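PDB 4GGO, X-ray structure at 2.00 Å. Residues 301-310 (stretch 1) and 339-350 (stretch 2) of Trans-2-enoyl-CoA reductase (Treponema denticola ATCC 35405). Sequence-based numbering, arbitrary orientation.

Stretch 1 (301-310) VMKEKGNHEG
Stretch 2 339-350: RIDDWELEEDVQ

Where a helix ends against another segment, packing often passes from an apolar centre to a charged margin, and two stretches of this reductase give a compact example, burying 451 Å² between them. Stretch 1 is the last part of a helix, 301-305, followed by a loop. Gly306 leaves the helix at phi/psi 98/10, where a CB would jam against the preceding carbonyl O; the turn is tied by Gly306 N and Asn307 N to Met302 O, at 2.8 and 3.0 Å. The register is set by two CA-CA pairs, Val301-Val349 and Asn307-Trp343, each 6.8 Å apart, so the chains run in opposite directions.

Stretch 2 opens away from the contact. Arg339 (m, m, m) folds back on Asp341 (chi1 p), forming a salt bridge with NE to Asp341 OD1 at 2.9 Å and a second hydrogen bond from Arg339 NH2 to Asp341 OD2 at 3.1 Å. Asp342 (chi1 p) accepts a weak bond at OD1 from Trp343 N, 3.0 Å, as the backbone takes helical angles through 342-344.

Trp343 (chi1 m, chi2 -3°) points toward stretch 1 and gives the largest covered area, 89 Å². One side of its six-membered ring meets the loop: Asn307 O lies near the ring plane at the edge, 3.4 Å from Trp343 CE3, while Glu309 (m, t) brings CD to 3.5 Å from Trp343 CZ3. Met302 (m, t, p) starts sideways, but its flexible, unbranched chain carries CE to 3.9 Å from Trp343 CB and 3.8 Å from Glu344 N. Glu344 (t, t) is buried, its carboxylate satisfied elsewhere in the structure; its carbonyl O receives Gln350 NE2 at 2.7 Å. Leu345 points away, its N bonded to Asp341 O at 2.9 Å.

Glu346 (phi/psi -58/142) occupies the N-cap position before the helix that begins at 347, and Gln350 N reaches Glu346 O at 2.9 Å. Exposed Glu347 takes no part in the contact. Asp348 (chi1 p) sets out sideways, yet its end approaches Lys305, whose m, t, t, m chain delivers NZ to 3.2 Å from Asp348 OD2, a salt bridge with a weak hydrogen bond at the margin.

Val349 (chi1 t) is buried, its compact branches suited to a closely packed site. Its CG1 lies 4.0 Å from Met302 CG and 4.4 Å from Val301 CG1 (Val301 chi1 also t), and its CG2 lies 3.9 Å from Lys305 CD, so the lysine's aliphatic part packs here while its amine serves the salt bridge. Gln350 (m, m) closes the stretch, its CB directed away.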

# COMPACT_ATOMS: atom_id res chain seq x y z
N VAL A 301 8.77 13.04 -14.39
CA VAL A 301 10.11 13.45 -13.99
C VAL A 301 10.98 12.26 -13.58
O VAL A 301 12.13 12.15 -14.02
CB VAL A 301 10.04 14.46 -12.82
CG1 VAL A 301 11.43 14.73 -12.26
CG2 VAL A 301 9.39 15.76 -13.28
N MET A 302 10.43 11.37 -12.76
CA MET A 302 11.21 10.27 -12.22
C MET A 302 11.53 9.19 -13.26
O MET A 302 12.58 8.54 -13.19
CB MET A 302 10.54 9.67 -10.99
CG MET A 302 10.40 10.66 -9.84
SD MET A 302 9.85 9.95 -8.28
CE MET A 302 11.35 9.14 -7.73
N LYS A 303 10.65 9.01 -14.24
CA LYS A 303 10.91 8.07 -15.32
C LYS A 303 12.02 8.60 -16.23
O LYS A 303 12.83 7.83 -16.75
CB LYS A 303 9.64 7.78 -16.13
CG LYS A 303 8.69 6.82 -15.43
CD LYS A 303 7.40 6.63 -16.21
CE LYS A 303 6.47 5.65 -15.51
NZ LYS A 303 5.21 5.41 -16.26
N GLU A 304 12.06 9.92 -16.42
CA GLU A 304 13.12 10.54 -17.20
C GLU A 304 14.46 10.51 -16.47
O GLU A 304 15.51 10.35 -17.08
CB GLU A 304 12.76 11.99 -17.57
CG GLU A 304 11.64 12.10 -18.59
CD GLU A 304 11.46 13.52 -19.10
OE1 GLU A 304 12.24 14.41 -18.70
OE2 GLU A 304 10.54 13.74 -19.92
N LYS A 305 14.41 10.64 -15.14
CA LYS A 305 15.62 10.63 -14.33
C LYS A 305 16.13 9.22 -14.08
O LYS A 305 17.33 9.01 -13.86
CB LYS A 305 15.38 11.35 -13.00
CG LYS A 305 15.23 12.85 -13.12
CD LYS A 305 15.09 13.50 -11.75
CE LYS A 305 15.09 15.02 -11.84
NZ LYS A 305 16.39 15.55 -12.34
N GLY A 306 15.23 8.25 -14.12
CA GLY A 306 15.60 6.86 -13.95
C GLY A 306 15.39 6.32 -12.55
O GLY A 306 15.83 5.22 -12.24
N ASN A 307 14.73 7.11 -11.70
CA ASN A 307 14.48 6.68 -10.33
C ASN A 307 13.01 6.42 -10.01
O ASN A 307 12.61 6.40 -8.84
CB ASN A 307 15.08 7.68 -9.32
CG ASN A 307 14.52 9.08 -9.48
OD1 ASN A 307 13.66 9.33 -10.32
ND2 ASN A 307 14.99 10.00 -8.65
N HIS A 308 12.20 6.22 -11.05
CA HIS A 308 10.79 5.90 -10.84
C HIS A 308 10.63 4.51 -10.25
O HIS A 308 11.35 3.58 -10.62
CB HIS A 308 10.00 5.99 -12.15
CG HIS A 308 8.58 5.54 -12.03
ND1 HIS A 308 7.63 6.25 -11.33
CD2 HIS A 308 7.96 4.44 -12.51
CE1 HIS A 308 6.48 5.61 -11.38
NE2 HIS A 308 6.65 4.50 -12.09
N GLU A 309 9.67 4.37 -9.34
CA GLU A 309 9.37 3.08 -8.73
C GLU A 309 7.87 2.86 -8.63
O GLU A 309 7.10 3.80 -8.42
CB GLU A 309 9.98 3.00 -7.33
CG GLU A 309 11.49 2.92 -7.29
CD GLU A 309 12.03 2.91 -5.88
OE1 GLU A 309 11.75 3.88 -5.14
OE2 GLU A 309 12.71 1.94 -5.50
N GLY A 310 7.45 1.61 -8.78
CA GLY A 310 6.10 1.20 -8.47
C GLY A 310 6.13 0.50 -7.12
O GLY A 310 7.12 0.62 -6.39
N ARG A 339 12.63 5.85 5.53
CA ARG A 339 12.27 6.70 4.40
C ARG A 339 12.65 6.07 3.07
O ARG A 339 13.83 6.00 2.72
CB ARG A 339 12.94 8.07 4.52
CG ARG A 339 12.66 8.80 5.82
CD ARG A 339 11.19 9.17 5.94
NE ARG A 339 10.78 10.14 4.93
CZ ARG A 339 10.82 11.46 5.10
NH1 ARG A 339 11.27 11.97 6.24
NH2 ARG A 339 10.43 12.27 4.13
N ILE A 340 11.66 5.61 2.32
CA ILE A 340 11.90 5.17 0.94
C ILE A 340 11.19 6.10 -0.04
O ILE A 340 11.03 5.77 -1.22
CB ILE A 340 11.51 3.70 0.70
CG1 ILE A 340 10.02 3.48 0.98
CG2 ILE A 340 12.37 2.77 1.55
CD1 ILE A 340 9.55 2.07 0.67
N ASP A 341 10.76 7.25 0.47
CA ASP A 341 10.29 8.34 -0.38
C ASP A 341 11.45 9.30 -0.62
O ASP A 341 11.26 10.43 -1.06
CB ASP A 341 9.12 9.07 0.28
CG ASP A 341 9.49 9.69 1.61
OD1 ASP A 341 10.47 9.22 2.24
OD2 ASP A 341 8.81 10.64 2.04
N ASP A 342 12.66 8.83 -0.33
CA ASP A 342 13.85 9.66 -0.42
C ASP A 342 14.19 10.07 -1.85
O ASP A 342 14.72 11.15 -2.08
CB ASP A 342 15.05 8.96 0.25
CG ASP A 342 15.26 7.54 -0.24
OD1 ASP A 342 14.32 6.96 -0.81
OD2 ASP A 342 16.37 7.01 -0.03
N TRP A 343 13.87 9.21 -2.81
CA TRP A 343 14.08 9.54 -4.22
C TRP A 343 13.02 10.54 -4.70
O TRP A 343 13.32 11.43 -5.49
CB TRP A 343 14.05 8.28 -5.09
CG TRP A 343 15.16 7.32 -4.81
CD1 TRP A 343 16.19 7.48 -3.92
CD2 TRP A 343 15.37 6.05 -5.43
NE1 TRP A 343 17.01 6.38 -3.95
CE2 TRP A 343 16.53 5.49 -4.87
CE3 TRP A 343 14.68 5.32 -6.41
CZ2 TRP A 343 17.02 4.24 -5.25
CZ3 TRP A 343 15.16 4.08 -6.79
CH2 TRP A 343 16.32 3.55 -6.21
N GLU A 344 11.79 10.38 -4.21
CA GLU A 344 10.71 11.29 -4.57
C GLU A 344 10.99 12.70 -4.05
O GLU A 344 10.79 13.69 -4.76
CB GLU A 344 9.37 10.80 -4.02
CG GLU A 344 8.26 11.85 -4.07
CD GLU A 344 6.91 11.31 -3.64
OE1 GLU A 344 6.80 10.09 -3.43
OE2 GLU A 344 5.96 12.11 -3.51
N LEU A 345 11.44 12.79 -2.80
CA LEU A 345 11.62 14.08 -2.16
C LEU A 345 13.02 14.66 -2.33
O LEU A 345 13.40 15.60 -1.63
CB LEU A 345 11.25 14.01 -0.68
CG LEU A 345 9.77 13.72 -0.39
CD1 LEU A 345 9.52 13.68 1.11
CD2 LEU A 345 8.88 14.75 -1.06
N GLU A 346 13.79 14.08 -3.25
CA GLU A 346 15.06 14.67 -3.65
C GLU A 346 14.79 16.07 -4.18
O GLU A 346 13.79 16.31 -4.85
CB GLU A 346 15.72 13.85 -4.76
CG GLU A 346 16.48 12.64 -4.29
CD GLU A 346 17.02 11.82 -5.45
OE1 GLU A 346 17.27 12.42 -6.52
OE2 GLU A 346 17.18 10.60 -5.30
N GLU A 347 15.69 17.00 -3.87
CA GLU A 347 15.54 18.39 -4.29
C GLU A 347 15.44 18.52 -5.80
O GLU A 347 14.60 19.26 -6.31
CB GLU A 347 16.70 19.24 -3.76
CG GLU A 347 16.56 20.72 -4.08
CD GLU A 347 17.81 21.51 -3.76
OE1 GLU A 347 18.25 21.47 -2.59
OE2 GLU A 347 18.34 22.17 -4.67
N ASP A 348 16.28 17.79 -6.52
CA ASP A 348 16.30 17.86 -7.98
C ASP A 348 14.99 17.33 -8.57
O ASP A 348 14.53 17.83 -9.60
CB ASP A 348 17.52 17.12 -8.54
CG ASP A 348 17.43 15.61 -8.35
OD1 ASP A 348 17.53 15.14 -7.20
OD2 ASP A 348 17.28 14.90 -9.37
N VAL A 349 14.40 16.34 -7.92
CA VAL A 349 13.12 15.81 -8.35
C VAL A 349 11.99 16.82 -8.09
O VAL A 349 11.22 17.14 -8.99
CB VAL A 349 12.79 14.47 -7.67
CG1 VAL A 349 11.34 14.07 -7.95
CG2 VAL A 349 13.75 13.38 -8.13
N GLN A 350 11.92 17.31 -6.86
CA GLN A 350 10.84 18.21 -6.45
C GLN A 350 10.84 19.54 -7.21
O GLN A 350 9.78 20.09 -7.51
CB GLN A 350 10.89 18.47 -4.94
CG GLN A 350 10.45 17.27 -4.10
CD GLN A 350 9.03 16.85 -4.39
OE1 GLN A 350 8.11 17.67 -4.38
NE2 GLN A 350 8.83 15.56 -4.67